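Local coordinates for chromosome partition protein Smc (Pyrococcus furiosus, PDB 3KTA) that is probably required for chromosome condensation and partitioning as an ATP-hydrolysing SMC homodimer, this chain being the N-terminal part of its ABC-type ATPase domain, at residues K78-A83 with R104-D109; G11-G16 with I42-L47; P2-L7 with I84-E89; L7-F12 with V20-S25. All blocks are in the same frame, centred on the assembly; numbering follows the deposited sequence.

How the interactions relate
The example illustrates how one sheet can be tied to a nucleotide-binding helix. From the N terminus, strand 3-10 is used first. Interaction 4 pairs its second half with strand 20-23, closing a hairpin over a short loop. Interaction 2 starts from that same loop and reaches helix 39-49, enclosing the ATP-binding residues between its ends. Interaction 3 joins the start of strand 3-10 to strand 80-87, and the long loop it closes contains both interactions 2 and 4. Interaction 1, a second hairpin formed by strands 80-87 and 99-106, crosses interaction 3 along the chain and follows interactions 2 and 4. Phe-12 packs against Val-82, linking the loop of interaction 2 to this hairpin.

Interaction 1: K78-A83 with R104-D109; sequences KYAEVA and RRVYPD
Tyr-79 and Arg-105 stack where the antiparallel beta hairpin of strands 80-87 and 99-106 ends, away from its turn. The guanidinium lies flat on the tyrosine ring, the planes 10° apart. Arg-105 CZ is 4.1 Å from the centroid of the Tyr-79 ring, a cation-pi pair. Arg-105 CD rests over the middle of the same ring in a CH-pi contact, and the bend at chi3 (-68°) turns NE to within 3.5 Å of Tyr-79 CE2. In its own plane the guanidinium meets two further partners. Towards Glu-81 it is side-on: NE and NH2 both donate to the single atom OE1, NE at 2.7 Å, and the carboxylate is nearly coplanar with the guanidinium. Arg-103 adds a second salt bridge to that oxygen, while Lys-10 bonds the hydroxyl of Tyr-79. The stack and the salt bridge thus fix both the tilt and the rotation of the arginine head. On the other face of the sheet Ala-80 CB touches Val-106 CG1 at 3.7 Å, and Val-82 packs on helix 39-49. The remaining in-plane bond of the guanidinium runs from Arg-105 NH1 to Tyr-107 OH, 3.1 Å long.

Interaction 2: G11-G16 with I42-L47; sequences GFKSYG and IGDAIL. With AP5 (bis(adenosine)-5'-pentaphosphate), chain E.
Phe-12 and Ala-45 make the nearest backbone approach, their CA atoms 7.4 Å apart, where the loop after strand 3-10 meets helix 39-49, the helix that follows the P-loop (Walker A) of this ATPase. With CG anti to the backbone N (chi1 -174°), the Phe-12 ring is carried to the helix, where its CZ lies 3.5 Å from Ala-45 CA and its CE2 meets the methyl group of the alanine. Lys-13 CG sits over one face of that ring, towards the rim. Further out, the lysine crosses Asp-44 at about a right angle, and a bend at chi3 (77°) places CE 3.7 Å from C8B of the bound bis(adenosine)-5'-pentaphosphate. NZ then forms a salt bridge to Asp-44 OD2, 2.8 Å away, arriving from above the carboxylate plane, 37° out of it. The same oxygen is paired with Arg-59, itself bonded to the ligand, and Met-58 O also accepts from NZ, so this buried charge pair has support at both ends. Ser-14 brings CB to 3.5 Å from the ribose oxygen O4J. Tyr-15 crosses Ile-42 at about a right angle; while its hydroxyl is bonded to Gly-38 O of the P-loop, Tyr-15 OH also lies against the isoleucine chain, 3.3 Å from Ile-42 CG1.

Interaction 3: P2-L7 with I84-E89; sequences PYIEKL and IYFNNE
Tyr-3 and Asn-87 form a hydrogen-bonded pair at one end of an antiparallel ladder between strands 3-10 and 80-87, which a classic beta bulge interrupts where Glu-5 and Lys-6 both face Tyr-85. Backbone bonds hold the two sides of the bulge: Glu-5 N reaches Tyr-85 O at 2.7 Å, and Tyr-85 N reaches Lys-6 O at 2.9 Å. Two contacts over aromatic rings lie on one face of the sheet, that of Tyr-3, Lys-6, Tyr-85 and Asn-87. The Asn-87 amide is almost parallel to the Tyr-3 ring (planes 9° apart), with Asn-87 CB 3.6 Å from the centroid of the Tyr-3 ring. The extended Lys-6 chain crosses Tyr-85 so that CE sits over the centre of its ring, and NZ continues above it in a cation-pi contact, 4.6 Å from the Tyr-85 centroid. Glu-8 pairs with both polar ends, its carboxylate meeting Lys-6 NZ and Tyr-85 OH. Apolar packing fills the other face: Ile-4 CG1 touches Phe-86 CE2 at 3.6 Å, and Leu-7 CD2 lies alongside Ile-84 CG1. Polar side-chain bonds converge on Asn-87. Its OD1 accepts from Glu-89 N in an Asx turn, and ND2 serves two carboxylates, that of Glu-89 and that of Glu-5. The Asn-87 ND2 bond to Glu-5 OE2 is 3.2 Å long and comes from above the carboxylate plane, 55° out of it.

Interaction 4: L7-F12 with V20-S25; sequences LELKGF and VVIPFS
Phe-24 turns an edge of its ring to Leu-7, just beyond the antiparallel beta hairpin of strands 3-10 and 20-23. Leu-7 CG lies in the plane of the ring, and Leu-7 CD1 is 3.9 Å from Phe-24 CE2, so the leucine abuts the rim and does not lie over a face. Ile-4 of the same chain and Gln-119 of a neighbouring chain also pack on Phe-24, placing this ring at a boundary between the two chains, consistent with an ATPase domain assembled from the N- and C-terminal parts of the protein. The Glu-8 stem runs beside Val-21, pointing the same way, with Glu-8 CG 4.1 Å from Val-21 CG2. These two residues form the non-hydrogen-bonded pair, and they share one face of the sheet. Leu-7, Leu-9, Val-20 and Ile-22 occupy the other, the side that meets helix 39-49. There Ile-22 extends CD1 with chi2 anti (178°) across the line of Leu-9, and the two side chains meet obliquely at their methyl ends, Leu-9 CD1 and Ile-22 CD1 being 4.1 Å apart. Leu-9 and Val-20, a hydrogen-bonded pair, meet through their CB atoms, Leu-9 CB 4.3 Å from Val-20 CB. Four backbone hydrogen bonds hold the pairing, two at Leu-7 with Ile-22 and two at Leu-9 with Val-20. The loop that joins the strands carries Lys-13 and Ser-14 of the ligand pocket, so the Leu-9 and Val-20 pair stands at the base of that loop. Of the two bonds of this pair, Val-20 N to Leu-9 O is 2.7 Å long, with an angle of 170° at the hydrogen.

Interaction 1: K78-A83 with R104-D109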
# COMPACT_ATOMS: atom_id res chain seq x y z
N LYS A 78 -20.38 10.66 -17.18
CA LYS A 78 -19.87 10.90 -18.53
C LYS A 78 -18.41 10.47 -18.66
O LYS A 78 -17.88 10.29 -19.76
CB LYS A 78 -20.06 12.37 -18.93
CG LYS A 78 -21.53 12.83 -18.99
CD LYS A 78 -21.67 14.29 -19.42
CE LYS A 78 -23.15 14.72 -19.47
NZ LYS A 78 -23.36 16.10 -20.02
N TYR A 79 -17.75 10.29 -17.52
CA TYR A 79 -16.38 9.79 -17.46
C TYR A 79 -16.03 9.60 -15.99
O TYR A 79 -16.80 9.98 -15.12
CB TYR A 79 -15.42 10.82 -18.05
CG TYR A 79 -15.64 12.19 -17.48
CD1 TYR A 79 -16.33 13.15 -18.19
CD2 TYR A 79 -15.18 12.51 -16.21
CE1 TYR A 79 -16.53 14.40 -17.67
CE2 TYR A 79 -15.38 13.76 -15.68
CZ TYR A 79 -16.06 14.70 -16.42
OH TYR A 79 -16.28 15.95 -15.88
N ALA A 80 -14.86 9.02 -15.72
CA ALA A 80 -14.34 8.91 -14.36
C ALA A 80 -13.10 9.78 -14.23
O ALA A 80 -12.23 9.76 -15.11
CB ALA A 80 -14.02 7.47 -14.02
N GLU A 81 -13.00 10.53 -13.15
CA GLU A 81 -11.84 11.37 -12.93
C GLU A 81 -11.30 11.29 -11.50
O GLU A 81 -12.07 11.31 -10.54
CB GLU A 81 -12.18 12.82 -13.26
CG GLU A 81 -11.06 13.81 -12.99
CD GLU A 81 -11.44 15.20 -13.45
OE1 GLU A 81 -11.49 15.43 -14.68
OE2 GLU A 81 -11.69 16.06 -12.59
N VAL A 82 -9.98 11.22 -11.37
CA VAL A 82 -9.34 11.29 -10.07
C VAL A 82 -8.26 12.36 -10.11
O VAL A 82 -7.49 12.43 -11.08
CB VAL A 82 -8.71 9.94 -9.68
CG1 VAL A 82 -8.01 10.03 -8.31
CG2 VAL A 82 -9.80 8.86 -9.64
N ALA A 83 -8.24 13.20 -9.08
CA ALA A 83 -7.13 14.12 -8.88
C ALA A 83 -6.42 13.76 -7.58
O ALA A 83 -7.07 13.48 -6.57
CB ALA A 83 -7.62 15.56 -8.83
N ARG A 104 -6.29 12.41 -13.74
CA ARG A 104 -6.54 11.51 -14.85
C ARG A 104 -8.04 11.38 -15.05
O ARG A 104 -8.80 11.21 -14.09
CB ARG A 104 -5.95 10.12 -14.60
CG ARG A 104 -6.11 9.19 -15.78
CD ARG A 104 -5.68 7.77 -15.44
NE ARG A 104 -5.88 6.84 -16.55
CZ ARG A 104 -5.48 5.57 -16.53
NH1 ARG A 104 -4.87 5.09 -15.45
NH2 ARG A 104 -5.70 4.78 -17.58
N ARG A 105 -8.46 11.46 -16.31
CA ARG A 105 -9.87 11.30 -16.63
C ARG A 105 -9.99 10.22 -17.70
O ARG A 105 -9.26 10.25 -18.69
CB ARG A 105 -10.45 12.63 -17.13
CG ARG A 105 -11.89 12.57 -17.56
CD ARG A 105 -12.34 13.90 -18.15
NE ARG A 105 -12.40 14.98 -17.17
CZ ARG A 105 -12.84 16.20 -17.45
NH1 ARG A 105 -13.25 16.49 -18.67
NH2 ARG A 105 -12.87 17.14 -16.51
N VAL A 106 -10.87 9.25 -17.50
CA VAL A 106 -11.11 8.23 -18.52
C VAL A 106 -12.53 8.35 -19.05
O VAL A 106 -13.47 8.57 -18.29
CB VAL A 106 -10.89 6.80 -17.98
CG1 VAL A 106 -11.89 6.48 -16.88
CG2 VAL A 106 -11.00 5.79 -19.11
N TYR A 107 -12.68 8.20 -20.36
CA TYR A 107 -13.97 8.32 -21.02
C TYR A 107 -14.57 6.96 -21.37
O TYR A 107 -13.86 5.96 -21.37
CB TYR A 107 -13.82 9.16 -22.29
CG TYR A 107 -13.58 10.62 -22.00
CD1 TYR A 107 -12.30 11.12 -21.84
CD2 TYR A 107 -14.65 11.50 -21.85
CE1 TYR A 107 -12.09 12.46 -21.57
CE2 TYR A 107 -14.45 12.83 -21.58
CZ TYR A 107 -13.16 13.31 -21.44
OH TYR A 107 -12.97 14.65 -21.17
N PRO A 108 -15.88 6.94 -21.67
CA PRO A 108 -16.54 5.67 -22.01
C PRO A 108 -15.86 4.89 -23.14
O PRO A 108 -16.01 3.68 -23.20
CB PRO A 108 -17.94 6.13 -22.43
CG PRO A 108 -18.17 7.37 -21.66
CD PRO A 108 -16.83 8.05 -21.57
N ASP A 109 -15.10 5.57 -24.00
CA ASP A 109 -14.43 4.87 -25.10
C ASP A 109 -13.07 4.31 -24.71
O ASP A 109 -12.41 3.65 -25.51
CB ASP A 109 -14.32 5.76 -26.34
CG ASP A 109 -13.53 7.03 -26.07
OD1 ASP A 109 -12.73 7.04 -25.11
OD2 ASP A 109 -13.72 8.01 -26.82

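Interaction 2: G11-G16 with I42-L47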
# COMPACT_ATOMS: atom_id res chain seq x y z
N GLY A 11 -17.17 10.55 -10.44
CA GLY A 11 -17.64 9.52 -11.34
C GLY A 11 -16.77 8.27 -11.29
O GLY A 11 -16.74 7.48 -12.24
N PHE A 12 -16.08 8.09 -10.17
CA PHE A 12 -15.13 6.99 -10.06
C PHE A 12 -15.68 5.82 -9.23
O PHE A 12 -15.97 5.98 -8.05
CB PHE A 12 -13.81 7.47 -9.45
CG PHE A 12 -12.75 6.42 -9.45
CD1 PHE A 12 -11.97 6.21 -10.57
CD2 PHE A 12 -12.57 5.59 -8.35
CE1 PHE A 12 -11.03 5.21 -10.60
CE2 PHE A 12 -11.63 4.58 -8.36
CZ PHE A 12 -10.84 4.40 -9.48
N LYS A 13 -15.79 4.67 -9.89
CA LYS A 13 -16.36 3.45 -9.30
C LYS A 13 -17.60 3.74 -8.46
O LYS A 13 -18.55 4.35 -8.95
CB LYS A 13 -15.28 2.65 -8.55
CG LYS A 13 -14.12 2.26 -9.47
CD LYS A 13 -13.13 1.30 -8.81
CE LYS A 13 -13.69 -0.10 -8.80
NZ LYS A 13 -12.66 -1.15 -8.51
N SER A 14 -17.63 3.31 -7.20
CA SER A 14 -18.84 3.47 -6.39
C SER A 14 -19.11 4.88 -5.83
O SER A 14 -20.08 5.08 -5.08
CB SER A 14 -18.81 2.48 -5.23
OG SER A 14 -17.66 2.72 -4.42
N TYR A 15 -18.27 5.86 -6.16
CA TYR A 15 -18.34 7.15 -5.47
C TYR A 15 -19.31 8.21 -6.01
O TYR A 15 -19.45 9.30 -5.43
CB TYR A 15 -16.93 7.72 -5.19
CG TYR A 15 -16.34 7.02 -3.99
CD1 TYR A 15 -16.59 7.48 -2.70
CD2 TYR A 15 -15.60 5.87 -4.14
CE1 TYR A 15 -16.08 6.81 -1.59
CE2 TYR A 15 -15.10 5.19 -3.05
CZ TYR A 15 -15.34 5.66 -1.78
OH TYR A 15 -14.84 4.98 -0.70
N GLY A 16 -20.03 7.86 -7.07
CA GLY A 16 -21.13 8.67 -7.55
C GLY A 16 -20.70 9.77 -8.50
O GLY A 16 -19.51 9.90 -8.82
N ILE A 42 -11.01 3.22 -3.01
CA ILE A 42 -10.11 4.36 -2.76
C ILE A 42 -8.68 4.02 -3.17
O ILE A 42 -8.00 4.83 -3.79
CB ILE A 42 -10.16 4.80 -1.29
CG1 ILE A 42 -11.58 5.23 -0.91
CG2 ILE A 42 -9.13 5.90 -1.02
CD1 ILE A 42 -11.73 5.56 0.57
N GLY A 43 -8.22 2.82 -2.82
CA GLY A 43 -6.95 2.34 -3.31
C GLY A 43 -6.93 2.30 -4.83
O GLY A 43 -5.92 2.64 -5.44
N ASP A 44 -8.03 1.89 -5.44
CA ASP A 44 -8.05 1.82 -6.90
C ASP A 44 -7.95 3.21 -7.52
O ASP A 44 -7.38 3.36 -8.61
CB ASP A 44 -9.30 1.09 -7.40
CG ASP A 44 -9.32 -0.36 -7.00
OD1 ASP A 44 -8.23 -0.95 -6.84
OD2 ASP A 44 -10.43 -0.92 -6.83
N ALA A 45 -8.49 4.22 -6.83
CA ALA A 45 -8.38 5.61 -7.29
C ALA A 45 -6.91 6.02 -7.35
O ALA A 45 -6.49 6.73 -8.27
CB ALA A 45 -9.19 6.55 -6.40
N ILE A 46 -6.13 5.58 -6.37
CA ILE A 46 -4.70 5.85 -6.35
C ILE A 46 -3.98 5.14 -7.50
O ILE A 46 -3.19 5.75 -8.21
CB ILE A 46 -4.08 5.49 -5.00
CG1 ILE A 46 -4.72 6.36 -3.91
CG2 ILE A 46 -2.54 5.63 -5.05
CD1 ILE A 46 -4.36 5.93 -2.49
N LEU A 47 -4.25 3.85 -7.68
CA LEU A 47 -3.66 3.11 -8.81
C LEU A 47 -3.97 3.81 -10.13
O LEU A 47 -3.11 3.94 -11.02
CB LEU A 47 -4.24 1.69 -8.86
CG LEU A 47 -3.84 0.77 -7.71
CD1 LEU A 47 -4.47 -0.61 -7.90
CD2 LEU A 47 -2.34 0.66 -7.64
PA AP5 E . -16.67 -9.33 -2.39
O1A AP5 E . -18.05 -9.67 -1.87
O2A AP5 E . -16.63 -9.23 -3.89
O3A AP5 E . -16.13 -7.91 -1.82
PB AP5 E . -16.38 -7.41 -0.33
O1B AP5 E . -16.29 -8.58 0.63
O2B AP5 E . -17.62 -6.58 -0.21
O3B AP5 E . -15.04 -6.51 -0.35
PG AP5 E . -14.70 -5.53 0.82
O1G AP5 E . -15.39 -6.00 2.09
O2G AP5 E . -13.21 -5.53 0.93
O3G AP5 E . -15.40 -4.20 0.35
PD AP5 E . -14.79 -2.75 0.13
O1D AP5 E . -15.24 -1.84 1.24
O2D AP5 E . -13.30 -2.77 -0.12
O3D AP5 E . -15.61 -2.35 -1.20
PE AP5 E . -14.98 -2.05 -2.66
O1E AP5 E . -14.12 -0.82 -2.53
O2E AP5 E . -14.35 -3.27 -3.22
O5F AP5 E . -15.57 -10.36 -1.82
C5F AP5 E . -15.30 -11.63 -2.38
C4F AP5 E . -14.21 -12.37 -1.60
O4F AP5 E . -12.95 -11.80 -1.90
C3F AP5 E . -14.37 -12.26 -0.09
O3F AP5 E . -13.69 -13.33 0.53
C2F AP5 E . -13.60 -10.99 0.22
O2F AP5 E . -13.08 -11.00 1.53
C1F AP5 E . -12.48 -11.02 -0.82
N9A AP5 E . -12.21 -9.68 -1.38
C8A AP5 E . -13.01 -8.57 -1.31
N7A AP5 E . -12.40 -7.57 -1.98
C5A AP5 E . -11.23 -8.02 -2.47
C6A AP5 E . -10.22 -7.42 -3.21
N6A AP5 E . -10.26 -6.10 -3.45
N1A AP5 E . -9.12 -8.15 -3.57
C2A AP5 E . -9.01 -9.48 -3.20
N3A AP5 E . -10.01 -10.09 -2.46
C4A AP5 E . -11.10 -9.36 -2.10
O5J AP5 E . -16.34 -1.62 -3.40
C5J AP5 E . -17.20 -2.59 -3.96
C4J AP5 E . -18.43 -1.85 -4.47
O4J AP5 E . -18.02 -0.95 -5.50
C3J AP5 E . -19.44 -2.82 -5.09
O3J AP5 E . -20.72 -2.50 -4.61
C2J AP5 E . -19.33 -2.49 -6.56
O2J AP5 E . -20.52 -2.79 -7.28
C1J AP5 E . -18.98 -1.01 -6.53
N9B AP5 E . -18.46 -0.60 -7.84
C8B AP5 E . -17.32 -0.97 -8.49
N7B AP5 E . -17.27 -0.34 -9.68
C5B AP5 E . -18.38 0.42 -9.79
C6B AP5 E . -18.86 1.26 -10.79
N6B AP5 E . -18.24 1.34 -11.96
N1B AP5 E . -20.05 1.91 -10.59
C2B AP5 E . -20.79 1.74 -9.44
N3B AP5 E . -20.31 0.91 -8.45
C4B AP5 E . -19.14 0.27 -8.65

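Interaction 3: P2-L7 with I84-E89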
# COMPACT_ATOMS: atom_id res chain seq x y z
N PRO A 2 7.65 13.26 -0.77
CA PRO A 2 6.32 13.88 -0.84
C PRO A 2 5.28 13.02 -0.12
O PRO A 2 5.59 11.91 0.28
CB PRO A 2 6.02 13.92 -2.34
CG PRO A 2 7.35 13.67 -3.03
CD PRO A 2 8.12 12.79 -2.09
N TYR A 3 4.07 13.54 0.04
CA TYR A 3 2.99 12.72 0.59
C TYR A 3 1.67 13.20 0.05
O TYR A 3 1.56 14.32 -0.46
CB TYR A 3 2.98 12.74 2.12
CG TYR A 3 2.82 14.09 2.77
CD1 TYR A 3 3.94 14.86 3.10
CD2 TYR A 3 1.57 14.59 3.08
CE1 TYR A 3 3.80 16.10 3.71
CE2 TYR A 3 1.42 15.83 3.70
CZ TYR A 3 2.55 16.57 4.00
OH TYR A 3 2.39 17.80 4.61
N ILE A 4 0.67 12.34 0.17
CA ILE A 4 -0.65 12.63 -0.37
C ILE A 4 -1.46 13.50 0.59
O ILE A 4 -1.69 13.14 1.74
CB ILE A 4 -1.42 11.33 -0.66
CG1 ILE A 4 -0.61 10.41 -1.57
CG2 ILE A 4 -2.82 11.65 -1.26
CD1 ILE A 4 -1.23 8.99 -1.71
N GLU A 5 -1.87 14.67 0.13
CA GLU A 5 -2.71 15.53 0.95
C GLU A 5 -4.17 15.10 0.84
O GLU A 5 -4.88 14.98 1.84
CB GLU A 5 -2.51 17.01 0.56
CG GLU A 5 -1.09 17.44 0.89
CD GLU A 5 -0.88 18.93 0.83
OE1 GLU A 5 -1.26 19.53 -0.19
OE2 GLU A 5 -0.31 19.47 1.81
N LYS A 6 -4.60 14.82 -0.39
CA LYS A 6 -5.98 14.40 -0.62
C LYS A 6 -6.18 13.82 -2.01
O LYS A 6 -5.35 14.03 -2.91
CB LYS A 6 -6.95 15.58 -0.43
CG LYS A 6 -6.77 16.70 -1.47
CD LYS A 6 -7.79 17.81 -1.25
CE LYS A 6 -7.60 18.91 -2.30
NZ LYS A 6 -8.59 20.03 -2.13
N LEU A 7 -7.28 13.10 -2.16
CA LEU A 7 -7.82 12.70 -3.46
C LEU A 7 -9.15 13.41 -3.72
O LEU A 7 -9.89 13.73 -2.79
CB LEU A 7 -8.13 11.20 -3.49
CG LEU A 7 -6.97 10.22 -3.43
CD1 LEU A 7 -7.49 8.84 -3.08
CD2 LEU A 7 -6.23 10.20 -4.77
N ILE A 84 -5.10 13.75 -7.62
CA ILE A 84 -4.32 13.47 -6.43
C ILE A 84 -3.43 14.69 -6.12
O ILE A 84 -2.79 15.25 -7.02
CB ILE A 84 -3.50 12.16 -6.57
CG1 ILE A 84 -2.84 11.79 -5.24
CG2 ILE A 84 -2.47 12.26 -7.73
CD1 ILE A 84 -2.26 10.37 -5.23
N TYR A 85 -3.45 15.13 -4.87
CA TYR A 85 -2.70 16.32 -4.45
C TYR A 85 -1.52 15.89 -3.57
O TYR A 85 -1.73 15.36 -2.46
CB TYR A 85 -3.62 17.29 -3.69
CG TYR A 85 -4.70 17.89 -4.56
CD1 TYR A 85 -5.75 17.12 -5.04
CD2 TYR A 85 -4.66 19.23 -4.92
CE1 TYR A 85 -6.74 17.66 -5.85
CE2 TYR A 85 -5.65 19.78 -5.74
CZ TYR A 85 -6.68 18.99 -6.20
OH TYR A 85 -7.67 19.54 -7.01
N PHE A 86 -0.30 16.10 -4.05
CA PHE A 86 0.88 15.77 -3.27
C PHE A 86 1.47 17.01 -2.62
O PHE A 86 1.66 18.04 -3.27
CB PHE A 86 1.97 15.16 -4.14
CG PHE A 86 1.73 13.74 -4.52
CD1 PHE A 86 1.18 13.42 -5.76
CD2 PHE A 86 2.07 12.71 -3.65
CE1 PHE A 86 0.96 12.09 -6.12
CE2 PHE A 86 1.87 11.38 -4.01
CZ PHE A 86 1.31 11.08 -5.23
N ASN A 87 1.81 16.90 -1.34
CA ASN A 87 2.71 17.88 -0.76
C ASN A 87 4.14 17.61 -1.25
O ASN A 87 4.64 16.49 -1.14
CB ASN A 87 2.64 17.82 0.77
CG ASN A 87 3.49 18.88 1.42
OD1 ASN A 87 4.71 18.86 1.30
ND2 ASN A 87 2.85 19.81 2.12
N ASN A 88 4.77 18.64 -1.82
CA ASN A 88 6.11 18.52 -2.39
C ASN A 88 7.06 19.53 -1.77
O ASN A 88 8.03 19.97 -2.40
CB ASN A 88 6.09 18.72 -3.92
CG ASN A 88 7.40 18.35 -4.59
OD1 ASN A 88 7.98 17.30 -4.32
ND2 ASN A 88 7.87 19.21 -5.49
N GLU A 89 6.79 19.91 -0.52
CA GLU A 89 7.73 20.80 0.15
C GLU A 89 9.14 20.20 0.22
O GLU A 89 10.14 20.94 0.25
CB GLU A 89 7.24 21.14 1.55
CG GLU A 89 6.01 22.00 1.57
CD GLU A 89 5.52 22.24 2.97
OE1 GLU A 89 6.36 22.53 3.84
OE2 GLU A 89 4.30 22.12 3.21
O HOH W 1 -8.64 21.29 -4.99

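Interaction 4: L7-F12 with V20-S25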
# COMPACT_ATOMS: atom_id res chain seq x y z
N LEU A 7 -7.28 13.10 -2.16
CA LEU A 7 -7.82 12.70 -3.46
C LEU A 7 -9.15 13.41 -3.72
O LEU A 7 -9.89 13.73 -2.79
CB LEU A 7 -8.13 11.20 -3.49
CG LEU A 7 -6.97 10.22 -3.43
CD1 LEU A 7 -7.49 8.84 -3.08
CD2 LEU A 7 -6.23 10.20 -4.77
N GLU A 8 -9.43 13.65 -4.99
CA GLU A 8 -10.75 14.10 -5.43
C GLU A 8 -11.25 13.12 -6.48
O GLU A 8 -10.60 12.92 -7.50
CB GLU A 8 -10.67 15.53 -6.00
CG GLU A 8 -10.50 16.57 -4.91
CD GLU A 8 -10.31 17.97 -5.45
OE1 GLU A 8 -10.16 18.13 -6.68
OE2 GLU A 8 -10.28 18.90 -4.62
N LEU A 9 -12.39 12.49 -6.19
CA LEU A 9 -12.99 11.50 -7.09
C LEU A 9 -14.27 12.05 -7.69
O LEU A 9 -15.13 12.53 -6.97
CB LEU A 9 -13.37 10.23 -6.31
CG LEU A 9 -12.25 9.23 -6.00
CD1 LEU A 9 -11.15 9.84 -5.18
CD2 LEU A 9 -12.86 8.01 -5.25
N LYS A 10 -14.40 11.95 -9.01
CA LYS A 10 -15.66 12.29 -9.67
C LYS A 10 -16.04 11.21 -10.68
O LYS A 10 -15.31 10.96 -11.64
CB LYS A 10 -15.55 13.66 -10.37
CG LYS A 10 -16.85 14.05 -11.09
CD LYS A 10 -16.73 15.35 -11.86
CE LYS A 10 -18.00 15.58 -12.67
NZ LYS A 10 -17.92 16.80 -13.51
N GLY A 11 -17.17 10.55 -10.44
CA GLY A 11 -17.64 9.52 -11.34
C GLY A 11 -16.77 8.27 -11.29
O GLY A 11 -16.74 7.48 -12.24
N PHE A 12 -16.08 8.09 -10.17
CA PHE A 12 -15.13 6.99 -10.06
C PHE A 12 -15.68 5.82 -9.23
O PHE A 12 -15.97 5.98 -8.05
CB PHE A 12 -13.81 7.47 -9.45
CG PHE A 12 -12.75 6.42 -9.45
CD1 PHE A 12 -11.97 6.21 -10.57
CD2 PHE A 12 -12.57 5.59 -8.35
CE1 PHE A 12 -11.03 5.21 -10.60
CE2 PHE A 12 -11.63 4.58 -8.36
CZ PHE A 12 -10.84 4.40 -9.48
N VAL A 20 -16.04 13.91 -4.82
CA VAL A 20 -15.81 13.44 -3.46
C VAL A 20 -14.37 13.80 -3.07
O VAL A 20 -13.45 13.46 -3.79
CB VAL A 20 -15.98 11.89 -3.37
CG1 VAL A 20 -15.53 11.38 -2.01
CG2 VAL A 20 -17.43 11.48 -3.62
N VAL A 21 -14.19 14.49 -1.94
CA VAL A 21 -12.87 14.83 -1.41
C VAL A 21 -12.48 13.85 -0.30
O VAL A 21 -13.24 13.64 0.64
CB VAL A 21 -12.83 16.26 -0.82
CG1 VAL A 21 -11.47 16.57 -0.20
CG2 VAL A 21 -13.19 17.28 -1.90
N ILE A 22 -11.29 13.27 -0.41
CA ILE A 22 -10.81 12.33 0.60
C ILE A 22 -9.44 12.76 1.11
O ILE A 22 -8.45 12.62 0.39
CB ILE A 22 -10.71 10.91 0.03
CG1 ILE A 22 -12.03 10.50 -0.63
CG2 ILE A 22 -10.29 9.92 1.14
CD1 ILE A 22 -11.99 9.11 -1.27
N PRO A 23 -9.38 13.30 2.34
CA PRO A 23 -8.14 13.84 2.89
C PRO A 23 -7.38 12.78 3.66
O PRO A 23 -8.00 11.87 4.21
CB PRO A 23 -8.63 14.90 3.88
CG PRO A 23 -9.93 14.33 4.38
CD PRO A 23 -10.50 13.44 3.29
N PHE A 24 -6.06 12.91 3.72
CA PHE A 24 -5.21 11.97 4.45
C PHE A 24 -4.28 12.70 5.42
O PHE A 24 -3.85 13.82 5.15
CB PHE A 24 -4.36 11.15 3.49
CG PHE A 24 -5.17 10.31 2.56
CD1 PHE A 24 -5.75 9.14 3.00
CD2 PHE A 24 -5.36 10.71 1.24
CE1 PHE A 24 -6.52 8.36 2.13
CE2 PHE A 24 -6.12 9.93 0.38
CZ PHE A 24 -6.70 8.76 0.82
N SER A 25 -3.97 12.06 6.54
CA SER A 25 -2.92 12.55 7.41
C SER A 25 -1.56 12.37 6.72
O SER A 25 -1.37 11.42 5.99
CB SER A 25 -2.90 11.76 8.73
OG SER A 25 -1.76 12.11 9.49